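Local coordinates for protein purine nucleoside phosphorylase (Bacillus licheniformis, PDB 6DZD) that probably cleaves purine nucleosides such as inosine and adenosine with phosphate, releasing the free base and ribose 1-phosphate, and may also deaminate adenosine, at residues A[7-17]-A[32-40]; A[75-85]-A[121-129]. All coordinates share one frame; numbering follows the deposited sequence.

How the contacts relate
Contacts 1 and 2 occupy the two flanks of one mixed six-stranded sheet, with strand 270-276 between them. Contact 1 pairs strand 14-17 with strand 30-35, while contact 2 joins strand 124-129 to the outermost strand 80-82; their centres are about 16 Å apart. They nevertheless meet across the intervening strand, where F34 CZ of contact 1 packs at 3.9 Å against F129 CB of contact 2. The side chain of F34 is about 11 Å from that of C249 and about 13 Å from the zinc ion. At contact 2, Q85 touches D114 and H149, two residues that, with a cysteine, have a geometry consistent with a Cys-His-Asp triad.

Contact 1. Residues A[7-17]-A[32-40]; sequences FRLDAPSMLLI and AGFTTKNGG
F7 brings CE2 of its ring to F34 CB at 4.1 Å, the two side chains crossing obliquely, while the CA of G33 lies at the ring edge. Y136 of strand 133-139 packs on both aromatics. L9 CD1 meets T36 CG2, the two side chains crossing at about a right angle. At P12, which follows a cis peptide bond, the carbonyl O accepts a hydrogen bond from T36 OG1 (2.6 Å), and CB rests against N38 CB. A water bridges the same carbonyl to N38 ND2, whose protein partner is S255 O. T36 OG1 also accepts from N38 N at 3.2 Å, closing an ST turn; with chi1 at 78° the hydroxyl stands between the T36 backbone N and carbonyl carbon, where it can serve both partners. S13 grips the turn at two points: its carbonyl O accepts from T36 N, and its OG donates to N38 O at 2.8 Å.

Strands 7-10 and 14-17 form a beta-hairpin, and strand 32-35 adds to its second arm in antiparallel fashion, the axes running at 157°. M14 and T35 make a non-hydrogen-bonded pair facing helix 59-72, where V69 touches both; T35 OG1 is bonded to M271 N of the next strand. L15 and F34 form the hydrogen-bonded pair, with L15 N to F34 O and F34 N to L15 O both 2.9 Å, and L15 CD1 meets T36 CG2. L16 stands opposite G33 in a non-hydrogen-bonded pair, its CD2 3.6 Å from A32 O. I17 donates its backbone N to that A32 oxygen and packs CD1 on A32 CB at 3.7 Å.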
loop_
_atom_site.group_PDB
_atom_site.type_symbol
_atom_site.label_atom_id
_atom_site.label_comp_id
_atom_site.label_asym_id
_atom_site.label_seq_id
_atom_site.Cartn_x
_atom_site.Cartn_y
_atom_site.Cartn_z
ATOM N N PHE A 7 -10.181 9.175 1.096
ATOM C CA PHE A 7 -10.955 7.958 1.252
ATOM C C PHE A 7 -12.348 8.269 1.788
ATOM O O PHE A 7 -12.587 9.292 2.428
ATOM C CB PHE A 7 -10.232 6.980 2.197
ATOM C CG PHE A 7 -8.905 6.491 1.674
ATOM C CD1 PHE A 7 -7.734 7.184 1.946
ATOM C CD2 PHE A 7 -8.828 5.354 0.889
ATOM C CE1 PHE A 7 -6.495 6.738 1.447
ATOM C CE2 PHE A 7 -7.599 4.910 0.390
ATOM C CZ PHE A 7 -6.433 5.607 0.674
ATOM N N ARG A 8 -13.270 7.353 1.521
ATOM C CA ARG A 8 -14.609 7.391 2.090
ATOM C C ARG A 8 -14.841 6.074 2.813
ATOM O O ARG A 8 -14.484 5.011 2.298
ATOM C CB ARG A 8 -15.683 7.608 1.029
ATOM C CG ARG A 8 -17.045 7.915 1.618
ATOM C CD ARG A 8 -18.131 8.026 0.551
ATOM N NE ARG A 8 -18.525 6.723 0.008
ATOM C CZ ARG A 8 -17.970 6.159 -1.061
ATOM N NH1 ARG A 8 -16.991 6.784 -1.712
ATOM N NH2 ARG A 8 -18.391 4.970 -1.485
ATOM N N LEU A 9 -15.382 6.164 4.028
ATOM C CA LEU A 9 -15.661 5.017 4.886
ATOM C C LEU A 9 -17.005 4.373 4.555
ATOM O O LEU A 9 -18.057 4.960 4.821
ATOM C CB LEU A 9 -15.614 5.443 6.349
ATOM C CG LEU A 9 -15.505 4.312 7.378
ATOM C CD1 LEU A 9 -14.494 3.266 6.956
ATOM C CD2 LEU A 9 -15.149 4.870 8.755
ATOM N N ASP A 10 -16.974 3.204 3.906
ATOM C CA ASP A 10 -18.141 2.312 3.815
ATOM C C ASP A 10 -18.027 1.356 5.001
ATOM O O ASP A 10 -17.483 0.258 4.892
ATOM C CB ASP A 10 -18.177 1.563 2.487
ATOM C CG ASP A 10 -18.759 2.386 1.375
ATOM O OD1 ASP A 10 -18.982 3.592 1.615
ATOM O OD2 ASP A 10 -18.977 1.846 0.263
ATOM N N ALA A 11 -18.530 1.780 6.156
ATOM C CA ALA A 11 -18.298 1.019 7.372
ATOM C C ALA A 11 -18.886 -0.390 7.256
ATOM O O ALA A 11 -19.792 -0.631 6.451
ATOM C CB ALA A 11 -18.900 1.754 8.573
ATOM N N PRO A 12 -18.369 -1.353 8.051
ATOM C CA PRO A 12 -17.112 -1.301 8.807
ATOM C C PRO A 12 -15.830 -1.527 7.998
ATOM O O PRO A 12 -14.778 -0.988 8.320
ATOM C CB PRO A 12 -17.275 -2.443 9.811
ATOM C CG PRO A 12 -18.060 -3.450 9.068
ATOM C CD PRO A 12 -19.046 -2.651 8.239
ATOM N N SER A 13 -15.917 -2.340 6.958
ATOM C CA SER A 13 -14.706 -2.947 6.439
ATOM C C SER A 13 -13.940 -2.108 5.423
ATOM O O SER A 13 -12.744 -2.345 5.255
ATOM C CB SER A 13 -15.052 -4.320 5.841
ATOM O OG SER A 13 -15.471 -5.238 6.861
ATOM N N MET A 14 -14.550 -1.133 4.748
ATOM C CA MET A 14 -13.936 -0.572 3.546
ATOM C C MET A 14 -13.691 0.924 3.639
ATOM O O MET A 14 -14.565 1.688 4.058
ATOM C CB MET A 14 -14.806 -0.810 2.315
ATOM C CG MET A 14 -15.360 -2.215 2.165
ATOM S SD MET A 14 -14.035 -3.290 1.616
ATOM C CE MET A 14 -13.889 -2.701 -0.072
ATOM N N LEU A 15 -12.511 1.339 3.190
ATOM C CA LEU A 15 -12.229 2.731 2.859
ATOM C C LEU A 15 -12.034 2.821 1.352
ATOM O O LEU A 15 -11.183 2.118 0.801
ATOM C CB LEU A 15 -10.984 3.230 3.590
ATOM C CG LEU A 15 -11.174 3.569 5.061
ATOM C CD1 LEU A 15 -9.840 3.549 5.772
ATOM C CD2 LEU A 15 -11.835 4.923 5.163
ATOM N N LEU A 16 -12.782 3.706 0.692
ATOM C CA LEU A 16 -12.816 3.764 -0.766
ATOM C C LEU A 16 -12.349 5.111 -1.285
ATOM O O LEU A 16 -12.818 6.153 -0.817
ATOM C CB LEU A 16 -14.233 3.495 -1.286
ATOM C CG LEU A 16 -14.724 2.057 -1.108
ATOM C CD1 LEU A 16 -16.170 1.910 -1.514
ATOM C CD2 LEU A 16 -13.820 1.081 -1.904
ATOM N N ILE A 17 -11.464 5.087 -2.280
ATOM C CA ILE A 17 -11.013 6.306 -2.950
ATOM C C ILE A 17 -12.110 6.794 -3.898
ATOM O O ILE A 17 -12.294 6.257 -4.997
ATOM C CB ILE A 17 -9.689 6.078 -3.684
ATOM C CG1 ILE A 17 -8.605 5.779 -2.647
ATOM C CG2 ILE A 17 -9.307 7.310 -4.472
ATOM C CD1 ILE A 17 -7.402 4.993 -3.155
ATOM N N ALA A 32 -10.652 1.467 -6.173
ATOM C CA ALA A 32 -9.453 1.531 -5.352
ATOM C C ALA A 32 -9.855 1.755 -3.897
ATOM O O ALA A 32 -10.899 2.358 -3.619
ATOM C CB ALA A 32 -8.513 2.638 -5.833
ATOM N N GLY A 33 -9.062 1.213 -2.974
ATOM C CA GLY A 33 -9.356 1.416 -1.568
ATOM C C GLY A 33 -8.374 0.697 -0.665
ATOM O O GLY A 33 -7.337 0.199 -1.107
ATOM N N PHE A 34 -8.755 0.623 0.616
ATOM C CA PHE A 34 -7.933 0.151 1.730
ATOM C C PHE A 34 -8.869 -0.420 2.787
ATOM O O PHE A 34 -9.873 0.213 3.120
ATOM C CB PHE A 34 -7.120 1.321 2.301
ATOM C CG PHE A 34 -5.951 0.933 3.168
ATOM C CD1 PHE A 34 -4.756 0.517 2.600
ATOM C CD2 PHE A 34 -6.015 1.083 4.549
ATOM C CE1 PHE A 34 -3.651 0.210 3.387
ATOM C CE2 PHE A 34 -4.917 0.777 5.359
ATOM C CZ PHE A 34 -3.723 0.341 4.777
ATOM N N THR A 35 -8.578 -1.604 3.301
ATOM C CA THR A 35 -9.504 -2.141 4.289
ATOM C C THR A 35 -9.156 -1.631 5.693
ATOM O O THR A 35 -8.066 -1.108 5.955
ATOM C CB THR A 35 -9.537 -3.679 4.260
ATOM O OG1 THR A 35 -8.230 -4.204 4.507
ATOM C CG2 THR A 35 -10.057 -4.183 2.905
ATOM N N THR A 36 -10.101 -1.817 6.604
ATOM C CA THR A 36 -9.986 -1.459 8.006
ATOM C C THR A 36 -9.871 -2.731 8.832
ATOM O O THR A 36 -9.959 -3.842 8.317
ATOM C CB THR A 36 -11.199 -0.652 8.484
ATOM O OG1 THR A 36 -12.292 -1.556 8.716
ATOM C CG2 THR A 36 -11.627 0.399 7.476
ATOM N N LYS A 37 -9.662 -2.536 10.132
ATOM C CA LYS A 37 -9.526 -3.625 11.102
ATOM C C LYS A 37 -10.811 -4.444 11.266
ATOM O O LYS A 37 -10.763 -5.603 11.686
ATOM C CB LYS A 37 -9.153 -2.975 12.451
ATOM C CG LYS A 37 -8.318 -3.726 13.478
ATOM C CD LYS A 37 -8.289 -2.940 14.823
ATOM N N ASN A 38 -11.956 -3.857 10.953
ATOM C CA ASN A 38 -13.243 -4.336 11.435
ATOM C C ASN A 38 -14.087 -5.145 10.445
ATOM O O ASN A 38 -13.998 -4.998 9.217
ATOM C CB ASN A 38 -14.033 -3.141 11.939
ATOM C CG ASN A 38 -13.166 -2.201 12.735
ATOM O OD1 ASN A 38 -12.511 -2.625 13.702
ATOM N ND2 ASN A 38 -13.143 -0.917 12.341
ATOM N N GLY A 39 -14.944 -5.997 11.029
ATOM C CA GLY A 39 -15.942 -6.762 10.307
ATOM C C GLY A 39 -15.524 -8.127 9.816
ATOM O O GLY A 39 -16.153 -8.647 8.882
ATOM N N GLY A 40 -14.503 -8.739 10.424
ATOM C CA GLY A 40 -13.968 -10.001 9.976
ATOM C C GLY A 40 -14.198 -11.133 10.958
ATOM O O GLY A 40 -14.893 -10.997 11.961
HETATM O O HOH W 1 -15.049 1.026 10.705
HETATM O O HOH W 2 -13.052 3.570 -5.991
#

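Contact 2. Residues A[75-85]-A[121-129]; sequences TDLHDWVFADQ and PNLFLALCF
W80 pairs with F124 in parallel, the register set by backbone hydrogen bonds from F124 N to D79 O and from V81 N to F124 O (2.9 Å). A weaker, bent bond from A126 N to V81 O continues the pairing.

Beyond the strand, polar side-chain bonding takes over. Q85 CG lies beside the backbone N (chi1 -69°) and the chain is extended from there, which carries the carboxamide alongside the backbone of C128, where it mimics a strand partner: OE1 receives C128 N on a lone pair (2.9 Å, 176° at the hydrogen), and NE2 donates to C128 O at 3.2 Å. This two-point grip fixes the rotation of the amide. A water held by A83 N sits close to both OE1 and A126 O.

Strand 80-82 is the outermost strand of the mixed sheet and runs parallel to strand 124-129, the short axes at 30°; strand 124-129 pairs on its other side with strand 270-276.

On the face carrying W80, F124, F82 and A126 the packing is aromatic. F124 CB sits over the W80 five-membered ring, 3.8 Å from its centroid, as a CH-pi contact, whereas the F124 ring slides past the indole with little overlap. L77 CD1 lies against the opposite indole face, toward its rim. W80 NE1 donates, in the plane of the indole, to T75 OG1, itself bonded to A70 O. T75 CG2 touches F124 CE1 at 3.5 Å. A126 CB makes a second CH-pi contact, centred over F82.

Aliphatic contacts join V81 CG2 to L123 CD2 and A83 CB to L127 CD2.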
loop_
_atom_site.group_PDB
_atom_site.type_symbol
_atom_site.label_atom_id
_atom_site.label_comp_id
_atom_site.label_asym_id
_atom_site.label_seq_id
_atom_site.Cartn_x
_atom_site.Cartn_y
_atom_site.Cartn_z
ATOM N N THR A 75 -17.029 -8.591 -6.846
ATOM C CA THR A 75 -16.012 -9.235 -7.667
ATOM C C THR A 75 -15.827 -10.667 -7.194
ATOM O O THR A 75 -16.395 -11.098 -6.187
ATOM C CB THR A 75 -14.656 -8.510 -7.608
ATOM O OG1 THR A 75 -14.127 -8.554 -6.266
ATOM C CG2 THR A 75 -14.791 -7.062 -8.063
ATOM N N ASP A 76 -15.007 -11.397 -7.939
ATOM C CA ASP A 76 -14.627 -12.754 -7.601
ATOM C C ASP A 76 -13.176 -12.790 -7.149
ATOM O O ASP A 76 -12.297 -12.235 -7.818
ATOM C CB ASP A 76 -14.798 -13.655 -8.812
ATOM C CG ASP A 76 -14.934 -15.110 -8.442
ATOM O OD1 ASP A 76 -14.268 -15.551 -7.477
ATOM O OD2 ASP A 76 -15.727 -15.808 -9.123
ATOM N N LEU A 77 -12.917 -13.524 -6.063
ATOM C CA LEU A 77 -11.560 -13.647 -5.548
ATOM C C LEU A 77 -10.632 -14.341 -6.538
ATOM O O LEU A 77 -9.407 -14.202 -6.429
ATOM C CB LEU A 77 -11.586 -14.418 -4.227
ATOM C CG LEU A 77 -10.396 -14.242 -3.285
ATOM C CD1 LEU A 77 -10.190 -12.772 -2.974
ATOM C CD2 LEU A 77 -10.577 -15.050 -2.015
ATOM N N HIS A 78 -11.190 -15.055 -7.517
ATOM C CA HIS A 78 -10.388 -15.680 -8.562
ATOM C C HIS A 78 -9.685 -14.666 -9.447
ATOM O O HIS A 78 -8.667 -15.000 -10.059
ATOM C CB HIS A 78 -11.270 -16.595 -9.420
ATOM C CG HIS A 78 -11.735 -17.818 -8.696
ATOM N ND1 HIS A 78 -12.763 -17.791 -7.778
ATOM C CD2 HIS A 78 -11.285 -19.096 -8.721
ATOM C CE1 HIS A 78 -12.940 -19.003 -7.281
ATOM N NE2 HIS A 78 -12.059 -19.815 -7.841
ATOM N N ASP A 79 -10.208 -13.446 -9.537
ATOM C CA ASP A 79 -9.617 -12.402 -10.360
ATOM C C ASP A 79 -8.733 -11.455 -9.543
ATOM O O ASP A 79 -8.443 -10.336 -9.991
ATOM C CB ASP A 79 -10.710 -11.624 -11.092
ATOM C CG ASP A 79 -11.643 -12.529 -11.883
ATOM O OD1 ASP A 79 -11.155 -13.441 -12.595
ATOM O OD2 ASP A 79 -12.876 -12.322 -11.780
ATOM N N TRP A 80 -8.293 -11.885 -8.363
ATOM C CA TRP A 80 -7.395 -11.106 -7.531
ATOM C C TRP A 80 -5.967 -11.657 -7.618
ATOM O O TRP A 80 -5.748 -12.843 -7.890
ATOM C CB TRP A 80 -7.870 -11.104 -6.078
ATOM C CG TRP A 80 -9.106 -10.318 -5.855
ATOM C CD1 TRP A 80 -10.330 -10.535 -6.426
ATOM C CD2 TRP A 80 -9.255 -9.176 -5.001
ATOM N NE1 TRP A 80 -11.226 -9.595 -5.984
ATOM C CE2 TRP A 80 -10.593 -8.748 -5.108
ATOM C CE3 TRP A 80 -8.389 -8.474 -4.158
ATOM C CZ2 TRP A 80 -11.087 -7.646 -4.404
ATOM C CZ3 TRP A 80 -8.884 -7.377 -3.453
ATOM C CH2 TRP A 80 -10.224 -6.980 -3.582
ATOM N N VAL A 81 -4.988 -10.774 -7.383
ATOM C CA VAL A 81 -3.575 -11.135 -7.436
ATOM C C VAL A 81 -2.857 -10.560 -6.221
ATOM O O VAL A 81 -2.944 -9.355 -5.957
ATOM C CB VAL A 81 -2.902 -10.637 -8.727
ATOM C CG1 VAL A 81 -1.461 -11.035 -8.720
ATOM C CG2 VAL A 81 -3.628 -11.185 -9.951
ATOM N N PHE A 82 -2.103 -11.416 -5.524
ATOM C CA PHE A 82 -1.417 -11.082 -4.283
ATOM C C PHE A 82 0.085 -11.286 -4.447
ATOM O O PHE A 82 0.541 -11.969 -5.368
ATOM C CB PHE A 82 -1.968 -11.934 -3.112
ATOM C CG PHE A 82 -3.325 -11.489 -2.624
ATOM C CD1 PHE A 82 -4.450 -11.624 -3.434
ATOM C CD2 PHE A 82 -3.483 -10.941 -1.370
ATOM C CE1 PHE A 82 -5.704 -11.203 -2.996
ATOM C CE2 PHE A 82 -4.735 -10.529 -0.929
ATOM C CZ PHE A 82 -5.843 -10.664 -1.740
ATOM N N ALA A 83 0.862 -10.683 -3.542
ATOM C CA ALA A 83 2.318 -10.706 -3.627
ATOM C C ALA A 83 2.936 -11.294 -2.370
ATOM O O ALA A 83 2.425 -11.116 -1.259
ATOM C CB ALA A 83 2.907 -9.314 -3.837
ATOM N N ASP A 84 4.020 -12.034 -2.576
ATOM C CA ASP A 84 4.921 -12.452 -1.510
ATOM C C ASP A 84 5.818 -11.257 -1.234
ATOM O O ASP A 84 6.817 -11.045 -1.922
ATOM C CB ASP A 84 5.706 -13.685 -1.951
ATOM C CG ASP A 84 6.986 -13.880 -1.171
ATOM O OD1 ASP A 84 6.906 -14.098 0.060
ATOM O OD2 ASP A 84 8.061 -13.806 -1.800
ATOM N N GLN A 85 5.457 -10.452 -0.243
ATOM C CA GLN A 85 6.081 -9.148 -0.081
ATOM C C GLN A 85 7.361 -9.272 0.733
ATOM O O GLN A 85 7.322 -9.660 1.908
ATOM C CB GLN A 85 5.094 -8.175 0.554
ATOM C CG GLN A 85 3.921 -7.790 -0.359
ATOM C CD GLN A 85 2.769 -7.178 0.408
ATOM O OE1 GLN A 85 1.617 -7.586 0.264
ATOM N NE2 GLN A 85 3.080 -6.200 1.249
ATOM N N PRO A 121 -8.793 -5.371 -17.630
ATOM C CA PRO A 121 -10.024 -5.140 -16.864
ATOM C C PRO A 121 -10.350 -6.269 -15.900
ATOM O O PRO A 121 -9.976 -7.424 -16.105
ATOM C CB PRO A 121 -11.096 -5.054 -17.958
ATOM C CG PRO A 121 -10.603 -6.024 -19.003
ATOM C CD PRO A 121 -9.081 -5.866 -18.993
ATOM N N ASN A 122 -11.078 -5.905 -14.837
ATOM C CA ASN A 122 -11.603 -6.855 -13.845
ATOM C C ASN A 122 -10.476 -7.686 -13.235
ATOM O O ASN A 122 -10.619 -8.882 -12.961
ATOM C CB ASN A 122 -12.691 -7.735 -14.462
ATOM C CG ASN A 122 -13.764 -6.909 -15.160
ATOM O OD1 ASN A 122 -14.486 -6.152 -14.513
ATOM N ND2 ASN A 122 -13.859 -7.031 -16.483
ATOM N N LEU A 123 -9.347 -7.032 -12.988
ATOM C CA LEU A 123 -8.193 -7.702 -12.411
ATOM C C LEU A 123 -7.711 -6.895 -11.219
ATOM O O LEU A 123 -7.066 -5.855 -11.397
ATOM C CB LEU A 123 -7.084 -7.852 -13.439
ATOM C CG LEU A 123 -6.154 -8.973 -13.009
ATOM C CD1 LEU A 123 -5.672 -9.769 -14.208
ATOM C CD2 LEU A 123 -5.017 -8.386 -12.239
ATOM N N PHE A 124 -7.985 -7.387 -10.014
ATOM C CA PHE A 124 -7.775 -6.610 -8.805
ATOM C C PHE A 124 -6.438 -6.957 -8.150
ATOM O O PHE A 124 -6.172 -8.121 -7.840
ATOM C CB PHE A 124 -8.945 -6.828 -7.848
ATOM C CG PHE A 124 -10.143 -5.947 -8.149
ATOM C CD1 PHE A 124 -10.954 -6.192 -9.251
ATOM C CD2 PHE A 124 -10.439 -4.850 -7.338
ATOM C CE1 PHE A 124 -12.060 -5.375 -9.529
ATOM C CE2 PHE A 124 -11.541 -4.017 -7.617
ATOM C CZ PHE A 124 -12.352 -4.285 -8.711
ATOM N N LEU A 125 -5.615 -5.929 -7.922
ATOM C CA LEU A 125 -4.282 -6.059 -7.343
ATOM C C LEU A 125 -4.365 -5.802 -5.843
ATOM O O LEU A 125 -5.136 -4.946 -5.398
ATOM C CB LEU A 125 -3.323 -5.065 -8.009
ATOM C CG LEU A 125 -3.567 -4.838 -9.514
ATOM C CD1 LEU A 125 -2.641 -3.783 -10.103
ATOM C CD2 LEU A 125 -3.397 -6.126 -10.250
ATOM N N ALA A 126 -3.578 -6.539 -5.055
ATOM C CA ALA A 126 -3.729 -6.474 -3.597
ATOM C C ALA A 126 -2.399 -6.551 -2.844
ATOM O O ALA A 126 -1.631 -7.504 -3.033
ATOM C CB ALA A 126 -4.668 -7.593 -3.121
ATOM N N LEU A 127 -2.165 -5.574 -1.944
ATOM C CA LEU A 127 -0.995 -5.552 -1.063
ATOM C C LEU A 127 -1.391 -5.410 0.414
ATOM O O LEU A 127 -2.362 -4.729 0.761
ATOM C CB LEU A 127 0.001 -4.429 -1.464
ATOM C CG LEU A 127 0.618 -4.663 -2.858
ATOM C CD1 LEU A 127 1.315 -3.411 -3.420
ATOM C CD2 LEU A 127 1.533 -5.900 -2.903
ATOM N N CYS A 128 -0.645 -6.090 1.277
ATOM C CA CYS A 128 -0.946 -6.177 2.700
ATOM C C CYS A 128 -0.157 -5.144 3.499
ATOM O O CYS A 128 0.980 -4.799 3.148
ATOM C CB CYS A 128 -0.679 -7.581 3.230
ATOM S SG CYS A 128 -1.904 -8.717 2.569
ATOM N N PHE A 129 -0.810 -4.586 4.524
ATOM C CA PHE A 129 -0.279 -3.448 5.249
ATOM C C PHE A 129 -0.658 -3.512 6.711
ATOM O O PHE A 129 -1.714 -4.044 7.063
ATOM C CB PHE A 129 -0.786 -2.147 4.654
ATOM C CG PHE A 129 -0.226 -1.858 3.300
ATOM C CD1 PHE A 129 0.966 -1.176 3.168
ATOM C CD2 PHE A 129 -0.885 -2.275 2.161
ATOM C CE1 PHE A 129 1.475 -0.905 1.922
ATOM C CE2 PHE A 129 -0.379 -2.005 0.924
ATOM C CZ PHE A 129 0.798 -1.320 0.799
HETATM O O HOH W 3 -0.374 -9.046 -1.356
#